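Side-chain contacts in Cwp19 (Clostridioides difficile, PDB 5OQ3), which probably cleaves cell-wall polymers through the TIM-barrel glycoside hydrolase domain that makes up this chain, an amidase activity being a less certain assignment: residues S33-L38 / I128-E133; E90-T95 / P100-L105; G248-R251 / S255-T258; A277-G282 / A307-E312. All coordinates share one frame; numbering follows the deposited sequence.

How the contacts relate
All four contacts lie in one TIM barrel, in the loops and helices around its eight parallel strands. Contact 1 joins the loops after strands 27-32 and 118-123. Contact 2 falls between its segments, in the connection after strand 68-74, and touches it: N37 ND2 probably bonds to Y91 O at 2.9 Å. Contacts 3 and 4 follow, with centres about 12 Å apart, and W309 NE1 and W308 NE1 of contact 4 probably bond to G248 O and T258 O of contact 3. Contacts 2 and 4 lie on opposite sides of the chain's centre, and contacts 1 and 3 stay about 17 Å apart at their nearest atoms, so two touching pairs tie connections on separate sides of the barrel.

Contact 1 (S33-L38 / I128-E133); sequences STVYNL and ITMADE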
loop_
_atom_site.group_PDB
_atom_site.type_symbol
_atom_site.label_atom_id
_atom_site.label_comp_id
_atom_site.label_asym_id
_atom_site.label_seq_id
_atom_site.Cartn_x
_atom_site.Cartn_y
_atom_site.Cartn_z
ATOM N N SER A 33 -8.007 -0.261 -5.281
ATOM C CA SER A 33 -7.149 0.746 -5.883
ATOM C C SER A 33 -7.959 1.711 -6.702
ATOM O O SER A 33 -8.860 1.321 -7.457
ATOM C CB SER A 33 -6.052 0.076 -6.699
ATOM O OG SER A 33 -5.134 1.038 -7.183
ATOM N N THR A 34 -7.636 2.989 -6.549
ATOM C CA THR A 34 -8.306 4.097 -7.241
ATOM C C THR A 34 -7.427 4.735 -8.327
ATOM O O THR A 34 -7.921 5.422 -9.225
ATOM C CB THR A 34 -8.712 5.171 -6.222
ATOM O OG1 THR A 34 -7.541 5.644 -5.553
ATOM C CG2 THR A 34 -9.678 4.622 -5.220
ATOM N N VAL A 35 -6.124 4.452 -8.295
ATOM C CA VAL A 35 -5.220 4.970 -9.326
ATOM C C VAL A 35 -5.606 4.353 -10.664
ATOM O O VAL A 35 -5.874 3.151 -10.754
ATOM C CB VAL A 35 -3.735 4.717 -8.960
ATOM C CG1 VAL A 35 -3.357 3.249 -9.121
ATOM C CG2 VAL A 35 -2.822 5.585 -9.827
ATOM N N TYR A 36 -5.726 5.201 -11.689
ATOM C CA TYR A 36 -6.231 4.782 -13.000
ATOM C C TYR A 36 -7.600 4.079 -12.901
ATOM O O TYR A 36 -7.976 3.338 -13.790
ATOM C CB TYR A 36 -5.213 3.920 -13.735
ATOM C CG TYR A 36 -3.937 4.620 -14.033
ATOM C CD1 TYR A 36 -3.933 5.787 -14.816
ATOM C CD2 TYR A 36 -2.718 4.125 -13.578
ATOM C CE1 TYR A 36 -2.756 6.444 -15.119
ATOM C CE2 TYR A 36 -1.531 4.787 -13.881
ATOM C CZ TYR A 36 -1.567 5.942 -14.645
ATOM O OH TYR A 36 -0.416 6.599 -14.962
ATOM N N ASN A 37 -8.365 4.376 -11.838
ATOM C CA ASN A 37 -9.718 3.836 -11.670
ATOM C C ASN A 37 -9.690 2.302 -11.726
ATOM O O ASN A 37 -10.581 1.687 -12.255
ATOM C CB ASN A 37 -10.647 4.467 -12.739
ATOM C CG ASN A 37 -10.766 5.962 -12.545
ATOM O OD1 ASN A 37 -9.938 6.735 -13.034
ATOM N ND2 ASN A 37 -11.746 6.377 -11.746
ATOM N N LEU A 38 -8.647 1.695 -11.158
ATOM C CA LEU A 38 -8.439 0.242 -11.334
ATOM C C LEU A 38 -9.615 -0.584 -10.788
ATOM O O LEU A 38 -10.211 -1.390 -11.505
ATOM C CB LEU A 38 -7.134 -0.202 -10.669
ATOM C CG LEU A 38 -6.775 -1.673 -10.841
ATOM C CD1 LEU A 38 -6.397 -1.937 -12.301
ATOM C CD2 LEU A 38 -5.676 -2.131 -9.862
ATOM N N ILE A 128 4.177 12.065 -6.710
ATOM C CA ILE A 128 3.537 13.319 -7.149
ATOM C C ILE A 128 2.950 13.159 -8.557
ATOM O O ILE A 128 1.786 13.383 -8.725
ATOM C CB ILE A 128 4.472 14.557 -7.108
ATOM C CG1 ILE A 128 5.101 14.750 -5.725
ATOM C CG2 ILE A 128 3.687 15.797 -7.531
ATOM C CD1 ILE A 128 6.259 15.712 -5.720
ATOM N N THR A 129 3.761 12.793 -9.546
ATOM C CA THR A 129 3.271 12.693 -10.920
ATOM C C THR A 129 3.413 11.313 -11.502
ATOM O O THR A 129 4.181 10.504 -10.994
ATOM C CB THR A 129 4.021 13.658 -11.862
ATOM O OG1 THR A 129 5.399 13.295 -11.921
ATOM C CG2 THR A 129 3.876 15.086 -11.413
ATOM N N MET A 130 2.709 11.101 -12.617
ATOM C CA MET A 130 2.897 9.954 -13.492
ATOM C C MET A 130 3.791 10.371 -14.650
ATOM O O MET A 130 4.127 11.548 -14.810
ATOM C CB MET A 130 1.566 9.432 -14.050
ATOM C CG MET A 130 0.475 9.203 -13.038
ATOM S SD MET A 130 1.041 8.326 -11.593
ATOM C CE MET A 130 -0.367 7.342 -11.194
ATOM N N ALA A 131 4.184 9.392 -15.456
ATOM C CA ALA A 131 5.183 9.613 -16.486
ATOM C C ALA A 131 4.853 10.816 -17.356
ATOM O O ALA A 131 3.730 10.951 -17.851
ATOM C CB ALA A 131 5.296 8.382 -17.382
ATOM N N ASP A 132 5.848 11.675 -17.549
ATOM C CA ASP A 132 5.783 12.778 -18.526
ATOM C C ASP A 132 4.790 13.898 -18.192
ATOM O O ASP A 132 4.562 14.785 -19.006
ATOM C CB ASP A 132 5.532 12.224 -19.942
ATOM C CG ASP A 132 6.576 11.201 -20.353
ATOM O OD1 ASP A 132 7.772 11.502 -20.213
ATOM O OD2 ASP A 132 6.210 10.099 -20.811
ATOM N N GLU A 133 4.246 13.890 -16.979
ATOM C CA GLU A 133 3.278 14.925 -16.594
ATOM C C GLU A 133 4.076 16.125 -16.142
ATOM O O GLU A 133 5.087 15.985 -15.475
ATOM C CB GLU A 133 2.469 14.412 -15.402
ATOM C CG GLU A 133 1.309 13.583 -15.883
ATOM C CD GLU A 133 0.456 13.024 -14.770
ATOM O OE1 GLU A 133 0.830 13.143 -13.577
ATOM O OE2 GLU A 133 -0.635 12.514 -15.110
#
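M130 reaches across to V35 and Y36 with an unbranched, flexible side chain. Its CB lies 3.6 Å from the Y36 hydroxyl oxygen OH, and CG comes nearer still, at 3.4 Å. SD passes more loosely by the same oxygen. There the chain, already bent at chi2 (-46°), turns again, and CE meets two partners: V35 CG2, at a tight 3.3 Å, and the Y36 ring, approached obliquely with CE2 3.9 Å from CE. V35 turns CG2 to this methyl by setting it anti to its own backbone N. Y36 comes from the opposite direction, its long side chain, ending in the hydroxyl, bridging well-separated backbones.

The base of M130 is held by a type II turn from M130 to E133. E133 OE1 receives M130 N in a nearly straight bond of 2.9 Å (171°), met from above the carboxylate plane, and also forms a salt bridge with K76, so one oxygen ties the turn to a neighbouring loop. The two loops follow strands 27-32 and 118-123, at the carboxyl ends where TIM barrels carry their active sites, and Y91 of helix 90-93 packs against both V35 and M130.

Contact 2 (E90-T95 / P100-L105); sequences EYLTGT and PGYDPL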
loop_
_atom_site.group_PDB
_atom_site.type_symbol
_atom_site.label_atom_id
_atom_site.label_comp_id
_atom_site.label_asym_id
_atom_site.label_seq_id
_atom_site.Cartn_x
_atom_site.Cartn_y
_atom_site.Cartn_z
ATOM N N GLU A 90 -7.913 13.437 -9.219
ATOM C CA GLU A 90 -8.398 13.435 -10.582
ATOM C C GLU A 90 -9.187 12.184 -10.921
ATOM O O GLU A 90 -9.916 12.184 -11.919
ATOM C CB GLU A 90 -7.234 13.539 -11.547
ATOM C CG GLU A 90 -6.416 12.274 -11.689
ATOM C CD GLU A 90 -5.013 12.530 -12.180
ATOM O OE1 GLU A 90 -4.752 12.260 -13.369
ATOM O OE2 GLU A 90 -4.192 13.042 -11.392
ATOM N N TYR A 91 -9.071 11.119 -10.123
ATOM C CA TYR A 91 -9.751 9.873 -10.532
ATOM C C TYR A 91 -11.251 9.895 -10.243
ATOM O O TYR A 91 -11.957 9.035 -10.708
ATOM C CB TYR A 91 -9.057 8.632 -9.946
ATOM C CG TYR A 91 -7.581 8.616 -10.357
ATOM C CD1 TYR A 91 -7.216 8.472 -11.701
ATOM C CD2 TYR A 91 -6.566 8.856 -9.435
ATOM C CE1 TYR A 91 -5.904 8.544 -12.088
ATOM C CE2 TYR A 91 -5.226 8.890 -9.816
ATOM C CZ TYR A 91 -4.892 8.744 -11.147
ATOM O OH TYR A 91 -3.555 8.800 -11.538
ATOM N N LEU A 92 -11.740 10.899 -9.517
ATOM C CA LEU A 92 -13.179 11.071 -9.311
ATOM C C LEU A 92 -13.878 11.756 -10.478
ATOM O O LEU A 92 -14.999 11.386 -10.834
ATOM C CB LEU A 92 -13.435 11.874 -8.020
ATOM C CG LEU A 92 -13.086 11.064 -6.750
ATOM C CD1 LEU A 92 -12.843 11.968 -5.549
ATOM C CD2 LEU A 92 -14.195 10.043 -6.421
ATOM N N THR A 93 -13.242 12.788 -11.016
ATOM C CA THR A 93 -13.849 13.648 -12.065
ATOM C C THR A 93 -13.143 13.716 -13.451
ATOM O O THR A 93 -13.714 14.097 -14.414
ATOM C CB THR A 93 -13.928 15.098 -11.565
ATOM O OG1 THR A 93 -12.588 15.570 -11.346
ATOM C CG2 THR A 93 -14.736 15.148 -10.274
ATOM N N GLY A 94 -11.846 13.322 -13.401
ATOM C CA GLY A 94 -10.978 13.481 -14.593
ATOM C C GLY A 94 -10.038 14.668 -14.455
ATOM O O GLY A 94 -9.159 14.828 -15.280
ATOM N N THR A 95 -10.246 15.526 -13.453
ATOM C CA THR A 95 -9.460 16.760 -13.265
ATOM C C THR A 95 -8.929 16.910 -11.834
ATOM O O THR A 95 -9.734 16.956 -10.888
ATOM C CB THR A 95 -10.342 17.995 -13.613
ATOM O OG1 THR A 95 -10.837 17.849 -14.944
ATOM C CG2 THR A 95 -9.563 19.299 -13.492
ATOM N N PRO A 100 -15.749 17.026 -6.509
ATOM C CA PRO A 100 -16.718 16.150 -7.148
ATOM C C PRO A 100 -18.168 16.379 -6.695
ATOM O O PRO A 100 -19.065 15.675 -7.146
ATOM C CB PRO A 100 -16.247 14.753 -6.766
ATOM C CG PRO A 100 -15.451 14.926 -5.534
ATOM C CD PRO A 100 -14.995 16.339 -5.445
ATOM N N GLY A 101 -18.394 17.353 -5.810
ATOM C CA GLY A 101 -19.752 17.688 -5.380
ATOM C C GLY A 101 -20.214 16.899 -4.169
ATOM O O GLY A 101 -21.292 17.152 -3.653
ATOM N N TYR A 102 -19.367 15.987 -3.678
ATOM C CA TYR A 102 -19.617 15.276 -2.435
ATOM C C TYR A 102 -18.280 14.787 -1.935
ATOM O O TYR A 102 -17.313 14.726 -2.684
ATOM C CB TYR A 102 -20.553 14.084 -2.678
ATOM C CG TYR A 102 -19.992 12.872 -3.347
ATOM C CD1 TYR A 102 -19.564 12.916 -4.659
ATOM C CD2 TYR A 102 -19.921 11.646 -2.668
ATOM C CE1 TYR A 102 -19.033 11.786 -5.281
ATOM C CE2 TYR A 102 -19.444 10.503 -3.301
ATOM C CZ TYR A 102 -18.970 10.580 -4.587
ATOM O OH TYR A 102 -18.449 9.436 -5.182
ATOM N N ASP A 103 -18.222 14.413 -0.667
ATOM C CA ASP A 103 -17.016 13.826 -0.085
ATOM C C ASP A 103 -17.235 12.316 -0.096
ATOM O O ASP A 103 -18.087 11.821 0.625
ATOM C CB ASP A 103 -16.844 14.345 1.330
ATOM C CG ASP A 103 -15.600 13.761 2.032
ATOM O OD1 ASP A 103 -14.892 12.932 1.449
ATOM O OD2 ASP A 103 -15.316 14.171 3.168
ATOM N N PRO A 104 -16.477 11.558 -0.908
ATOM C CA PRO A 104 -16.728 10.109 -0.949
ATOM C C PRO A 104 -16.373 9.372 0.330
ATOM O O PRO A 104 -16.993 8.351 0.629
ATOM C CB PRO A 104 -15.836 9.593 -2.081
ATOM C CG PRO A 104 -15.328 10.804 -2.768
ATOM C CD PRO A 104 -15.453 11.966 -1.858
ATOM N N LEU A 105 -15.407 9.870 1.097
ATOM C CA LEU A 105 -14.859 9.038 2.163
ATOM C C LEU A 105 -15.845 8.612 3.274
ATOM O O LEU A 105 -15.837 7.436 3.654
ATOM C CB LEU A 105 -13.557 9.636 2.739
ATOM C CG LEU A 105 -12.810 8.798 3.749
ATOM C CD1 LEU A 105 -12.485 7.416 3.185
ATOM C CD2 LEU A 105 -11.528 9.477 4.221
#
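The connection after the second barrel strand, 68-74, folds back on itself here: the short, loosely formed helix 90-93 packs against the approach to helix 104-114, the next outer helix of the TIM barrel. L92 is the main apolar wedge. Its branched end suits two proline rings at once: both methyls, CD1 and CD2, meet P104 CG at 3.9 Å, and CD1 also reaches P100 CG, again at 3.9 Å. The leucine crosses both rings at a slant. Rigid and compact, the prolines offer puckered hydrocarbon rings to it. P104 also fits the first turn of a helix, where a missing N-H costs nothing.

D103 is the N-cap of that helix. Its OD1 accepts from L105 N at 3.1 Å, the donor standing about 50° out of the carboxylate plane, and its OD2 reaches Y182. On the other segment G94, just after the short helix, has positive phi (103°), where a CB would collide with the preceding carbonyl oxygen.

T93 divides its work between its two branches. Its methyl CG2 lies beside the backbone N, anti to the carbonyl carbon, and touches P100 CB at 3.8 Å. Its hydroxyl makes an ST turn, with T93 OG1 accepting from T95 N at 3.2 Å.

Contact 3 (G248-R251 / S255-T258); sequences GIWR and SDPT
R251 and D256 meet across a tight excursion of the long loop that follows strand 241-244, the fifth strand of the TIM barrel, with an Asx turn shaping its far side. The charged interaction is a salt bridge, R251 NH2 to D256 OD2 at 3.3 Å. As a hydrogen bond it is weak, because the N-H points well aside from the oxygen (124°). The guanidinium and carboxylate planes stand 89° apart, which rules out a paired, in-plane grip, and attraction between opposite charges probably contributes more than a directed hydrogen bond does. The guanidinium has a further partner in Y268, with which it forms a cation-pi pair.

Packing comes next. D256 CB and S255 O both lie over the same face of the guanidinium, the former 3.5 Å above its plane, so a flat cation rests on the backbone and carbon stem of its neighbours. Below the charged end, R251 uses its aliphatic stem: CG sits 3.5 Å above one face of the W250 indole, near the rim. The tryptophan thus offers a broad floor, and its CH2 corner approaches D256 OD2 obliquely at 3.5 Å. Its NE1 is engaged by D274, while T258 OG1 comes up loosely to the ring's edge.

Hydrogen bonds hold the aspartate itself. D256 suits the Asx position because its short chain, with CG anti to the backbone N (chi1 -178°), brings OD1 round to the backbone N of T258, closing the turn it begins. That oxygen is gripped twice, from one face of the carboxylate: by T258 N at 3.0 Å and by T258 OG1 at 2.7 Å.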
loop_
_atom_site.group_PDB
_atom_site.type_symbol
_atom_site.label_atom_id
_atom_site.label_comp_id
_atom_site.label_asym_id
_atom_site.label_seq_id
_atom_site.Cartn_x
_atom_site.Cartn_y
_atom_site.Cartn_z
ATOM N N GLY A 248 7.868 -8.291 -1.972
ATOM C CA GLY A 248 7.948 -9.598 -1.351
ATOM C C GLY A 248 9.330 -10.143 -1.002
ATOM O O GLY A 248 9.428 -11.120 -0.242
ATOM N N ILE A 249 10.378 -9.542 -1.565
ATOM C CA ILE A 249 11.749 -9.889 -1.226
ATOM C C ILE A 249 12.396 -8.659 -0.540
ATOM O O ILE A 249 12.399 -7.542 -1.078
ATOM C CB ILE A 249 12.567 -10.325 -2.458
ATOM C CG1 ILE A 249 12.035 -11.663 -2.988
ATOM C CG2 ILE A 249 14.057 -10.425 -2.122
ATOM C CD1 ILE A 249 12.556 -12.023 -4.354
ATOM N N TRP A 250 12.952 -8.902 0.644
ATOM C CA TRP A 250 13.694 -7.919 1.423
ATOM C C TRP A 250 15.169 -7.893 0.974
ATOM O O TRP A 250 15.613 -6.897 0.370
ATOM C CB TRP A 250 13.541 -8.239 2.904
ATOM C CG TRP A 250 14.426 -7.440 3.787
ATOM C CD1 TRP A 250 14.298 -6.102 4.107
ATOM C CD2 TRP A 250 15.594 -7.906 4.479
ATOM N NE1 TRP A 250 15.317 -5.729 4.960
ATOM C CE2 TRP A 250 16.144 -6.800 5.173
ATOM C CE3 TRP A 250 16.276 -9.123 4.511
ATOM C CZ2 TRP A 250 17.316 -6.893 5.924
ATOM C CZ3 TRP A 250 17.423 -9.214 5.321
ATOM C CH2 TRP A 250 17.923 -8.116 5.980
ATOM N N ARG A 251 15.855 -9.028 1.155
ATOM C CA ARG A 251 17.203 -9.228 0.593
ATOM C C ARG A 251 17.294 -10.705 0.203
ATOM O O ARG A 251 16.812 -11.572 0.931
ATOM C CB ARG A 251 18.349 -8.940 1.579
ATOM C CG ARG A 251 18.374 -7.536 2.091
ATOM C CD ARG A 251 19.602 -7.249 2.922
ATOM N NE ARG A 251 20.759 -6.987 2.094
ATOM C CZ ARG A 251 21.948 -6.624 2.564
ATOM N NH1 ARG A 251 22.905 -6.317 1.718
ATOM N NH2 ARG A 251 22.184 -6.603 3.866
ATOM N N SER A 255 22.958 -11.767 -1.062
ATOM C CA SER A 255 23.416 -10.455 -0.529
ATOM C C SER A 255 23.545 -10.442 0.999
ATOM O O SER A 255 24.264 -9.617 1.544
ATOM C CB SER A 255 22.424 -9.346 -0.887
ATOM O OG SER A 255 22.204 -9.296 -2.269
ATOM N N ASP A 256 22.818 -11.315 1.675
ATOM C CA ASP A 256 22.791 -11.348 3.128
ATOM C C ASP A 256 22.438 -12.785 3.535
ATOM O O ASP A 256 21.403 -13.265 3.167
ATOM C CB ASP A 256 21.710 -10.385 3.614
ATOM C CG ASP A 256 21.611 -10.303 5.102
ATOM O OD1 ASP A 256 21.869 -11.311 5.773
ATOM O OD2 ASP A 256 21.277 -9.207 5.613
ATOM N N PRO A 257 23.293 -13.459 4.316
ATOM C CA PRO A 257 23.026 -14.881 4.590
ATOM C C PRO A 257 21.724 -15.180 5.340
ATOM O O PRO A 257 21.257 -16.328 5.297
ATOM C CB PRO A 257 24.281 -15.349 5.373
ATOM C CG PRO A 257 24.914 -14.102 5.882
ATOM C CD PRO A 257 24.567 -12.998 4.902
ATOM N N THR A 258 21.117 -14.160 5.954
ATOM C CA THR A 258 19.847 -14.288 6.659
ATOM C C THR A 258 18.671 -13.893 5.775
ATOM O O THR A 258 17.544 -13.833 6.247
ATOM C CB THR A 258 19.854 -13.402 7.919
ATOM O OG1 THR A 258 19.870 -12.025 7.504
ATOM C CG2 THR A 258 21.084 -13.708 8.761
#

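Contact 4 (A277-G282 / A307-E312); sequences AWIKQG and AWWANE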
loop_
_atom_site.group_PDB
_atom_site.type_symbol
_atom_site.label_atom_id
_atom_site.label_comp_id
_atom_site.label_asym_id
_atom_site.label_seq_id
_atom_site.Cartn_x
_atom_site.Cartn_y
_atom_site.Cartn_z
ATOM N N ALA A 277 14.068 -3.936 9.560
ATOM C CA ALA A 277 14.195 -2.896 10.574
ATOM C C ALA A 277 12.845 -2.460 11.073
ATOM O O ALA A 277 12.677 -2.168 12.275
ATOM C CB ALA A 277 14.969 -1.693 9.966
ATOM N N TRP A 278 11.865 -2.318 10.204
ATOM C CA TRP A 278 10.549 -1.886 10.613
ATOM C C TRP A 278 9.987 -2.859 11.634
ATOM O O TRP A 278 9.352 -2.462 12.614
ATOM C CB TRP A 278 9.589 -1.806 9.436
ATOM C CG TRP A 278 10.026 -1.028 8.263
ATOM C CD1 TRP A 278 11.010 -0.088 8.175
ATOM C CD2 TRP A 278 9.428 -1.111 6.973
ATOM N NE1 TRP A 278 11.116 0.372 6.902
ATOM C CE2 TRP A 278 10.128 -0.221 6.142
ATOM C CE3 TRP A 278 8.357 -1.858 6.433
ATOM C CZ2 TRP A 278 9.828 -0.095 4.787
ATOM C CZ3 TRP A 278 8.061 -1.717 5.118
ATOM C CH2 TRP A 278 8.753 -0.825 4.304
ATOM N N ILE A 279 10.151 -4.129 11.378
ATOM C CA ILE A 279 9.655 -5.180 12.252
ATOM C C ILE A 279 10.406 -5.180 13.564
ATOM O O ILE A 279 9.788 -5.164 14.646
ATOM C CB ILE A 279 9.715 -6.558 11.540
ATOM C CG1 ILE A 279 8.754 -6.603 10.357
ATOM C CG2 ILE A 279 9.450 -7.707 12.516
ATOM C CD1 ILE A 279 9.000 -7.729 9.405
ATOM N N LYS A 280 11.717 -5.140 13.514
ATOM C CA LYS A 280 12.504 -5.259 14.723
ATOM C C LYS A 280 12.344 -4.078 15.634
ATOM O O LYS A 280 12.395 -4.228 16.842
ATOM C CB LYS A 280 13.952 -5.562 14.357
ATOM C CG LYS A 280 14.092 -6.896 13.571
ATOM C CD LYS A 280 14.084 -8.160 14.412
ATOM C CE LYS A 280 12.726 -8.707 14.797
ATOM N NZ LYS A 280 12.871 -9.495 16.070
ATOM N N GLN A 281 12.181 -2.887 15.072
ATOM C CA GLN A 281 11.978 -1.650 15.854
ATOM C C GLN A 281 10.501 -1.348 16.165
ATOM O O GLN A 281 10.190 -0.384 16.867
ATOM C CB GLN A 281 12.612 -0.466 15.153
ATOM C CG GLN A 281 14.115 -0.582 15.069
ATOM C CD GLN A 281 14.735 0.568 14.300
ATOM O OE1 GLN A 281 14.368 1.736 14.502
ATOM N NE2 GLN A 281 15.678 0.240 13.383
ATOM N N GLY A 282 9.585 -2.169 15.662
ATOM C CA GLY A 282 8.185 -1.991 15.955
ATOM C C GLY A 282 7.616 -0.696 15.397
ATOM O O GLY A 282 6.833 0.005 16.025
ATOM N N ALA A 307 7.550 -19.040 4.494
ATOM C CA ALA A 307 8.366 -19.491 5.626
ATOM C C ALA A 307 9.326 -18.427 6.129
ATOM O O ALA A 307 9.487 -18.214 7.333
ATOM C CB ALA A 307 9.108 -20.754 5.271
ATOM N N TRP A 308 9.960 -17.758 5.179
ATOM C CA TRP A 308 10.928 -16.724 5.516
ATOM C C TRP A 308 10.258 -15.567 6.268
ATOM O O TRP A 308 10.754 -15.107 7.311
ATOM C CB TRP A 308 11.669 -16.232 4.239
ATOM C CG TRP A 308 12.799 -15.305 4.597
ATOM C CD1 TRP A 308 14.083 -15.677 4.922
ATOM C CD2 TRP A 308 12.746 -13.847 4.708
ATOM N NE1 TRP A 308 14.819 -14.555 5.210
ATOM C CE2 TRP A 308 14.041 -13.427 5.095
ATOM C CE3 TRP A 308 11.744 -12.897 4.513
ATOM C CZ2 TRP A 308 14.354 -12.116 5.315
ATOM C CZ3 TRP A 308 12.055 -11.594 4.708
ATOM C CH2 TRP A 308 13.355 -11.203 5.114
ATOM N N TRP A 309 9.127 -15.103 5.756
ATOM C CA TRP A 309 8.399 -14.019 6.398
ATOM C C TRP A 309 7.800 -14.412 7.736
ATOM O O TRP A 309 7.821 -13.604 8.687
ATOM C CB TRP A 309 7.343 -13.471 5.444
ATOM C CG TRP A 309 7.922 -12.606 4.358
ATOM C CD1 TRP A 309 8.056 -12.898 3.045
ATOM C CD2 TRP A 309 8.437 -11.290 4.529
ATOM N NE1 TRP A 309 8.653 -11.844 2.394
ATOM C CE2 TRP A 309 8.882 -10.843 3.290
ATOM C CE3 TRP A 309 8.517 -10.429 5.616
ATOM C CZ2 TRP A 309 9.437 -9.580 3.096
ATOM C CZ3 TRP A 309 9.094 -9.149 5.430
ATOM C CH2 TRP A 309 9.525 -8.748 4.176
ATOM N N ALA A 310 7.301 -15.648 7.857
ATOM C CA ALA A 310 6.814 -16.105 9.143
ATOM C C ALA A 310 7.906 -16.059 10.188
ATOM O O ALA A 310 7.694 -15.616 11.310
ATOM C CB ALA A 310 6.238 -17.509 9.025
ATOM N N ASN A 311 9.102 -16.454 9.810
ATOM C CA ASN A 311 10.232 -16.382 10.721
ATOM C C ASN A 311 10.594 -14.924 11.093
ATOM O O ASN A 311 10.941 -14.631 12.259
ATOM C CB ASN A 311 11.449 -17.118 10.130
ATOM C CG ASN A 311 12.610 -17.135 11.097
ATOM O OD1 ASN A 311 12.547 -17.810 12.136
ATOM N ND2 ASN A 311 13.653 -16.362 10.793
ATOM N N GLU A 312 10.525 -14.016 10.143
ATOM C CA GLU A 312 10.822 -12.586 10.417
ATOM C C GLU A 312 10.000 -11.985 11.533
ATOM O O GLU A 312 10.524 -11.156 12.271
ATOM C CB GLU A 312 10.619 -11.735 9.155
ATOM C CG GLU A 312 11.673 -11.833 8.092
ATOM C CD GLU A 312 13.043 -11.389 8.622
ATOM O OE1 GLU A 312 13.284 -10.174 8.897
ATOM O OE2 GLU A 312 13.853 -12.272 8.784
#
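I279 lays its branched side chain against the last turns of the neighbouring helix, reaching the backbone with one branch and an indole with the other. CG2 of I279, anti to the backbone N, lies 3.6 Å from the carbonyl oxygen E312 O, while CG1, beside the N, carries CD1 outward with chi2 at 164°. There CD1 meets the W309 ring at its edge, close to the ring plane, 4.2 Å from CZ3. The same CD1 is 4.3 Å from E312 CB. Beta-branching gives isoleucine two separate apolar ends, and so fits a place with two different neighbours.

The helices 275-280 and 302-313 belong to the outer layer of the TIM barrel, one preceding and the other following strand 286-287, and this contact joins the two. Helix 275-280 stops soon afterwards in a Schellman motif, with G282 taking the positive phi (65°) that glycine tolerates easily.

On the second helix the two indoles stand nearly perpendicular: the edge of W308 points into the face of W309, with W308 CZ3 3.4 Å over the centre of that ring. E312 CG covers one face of W308 near its rim. The E312 carboxylate then turns to R276, with OE2 in a salt bridge, so a buried acid is paired with a base from the other helix. K280, at the exposed margin, bends at chi2 and chi3 to bring its CE loosely to 4.2 Å from E312 O.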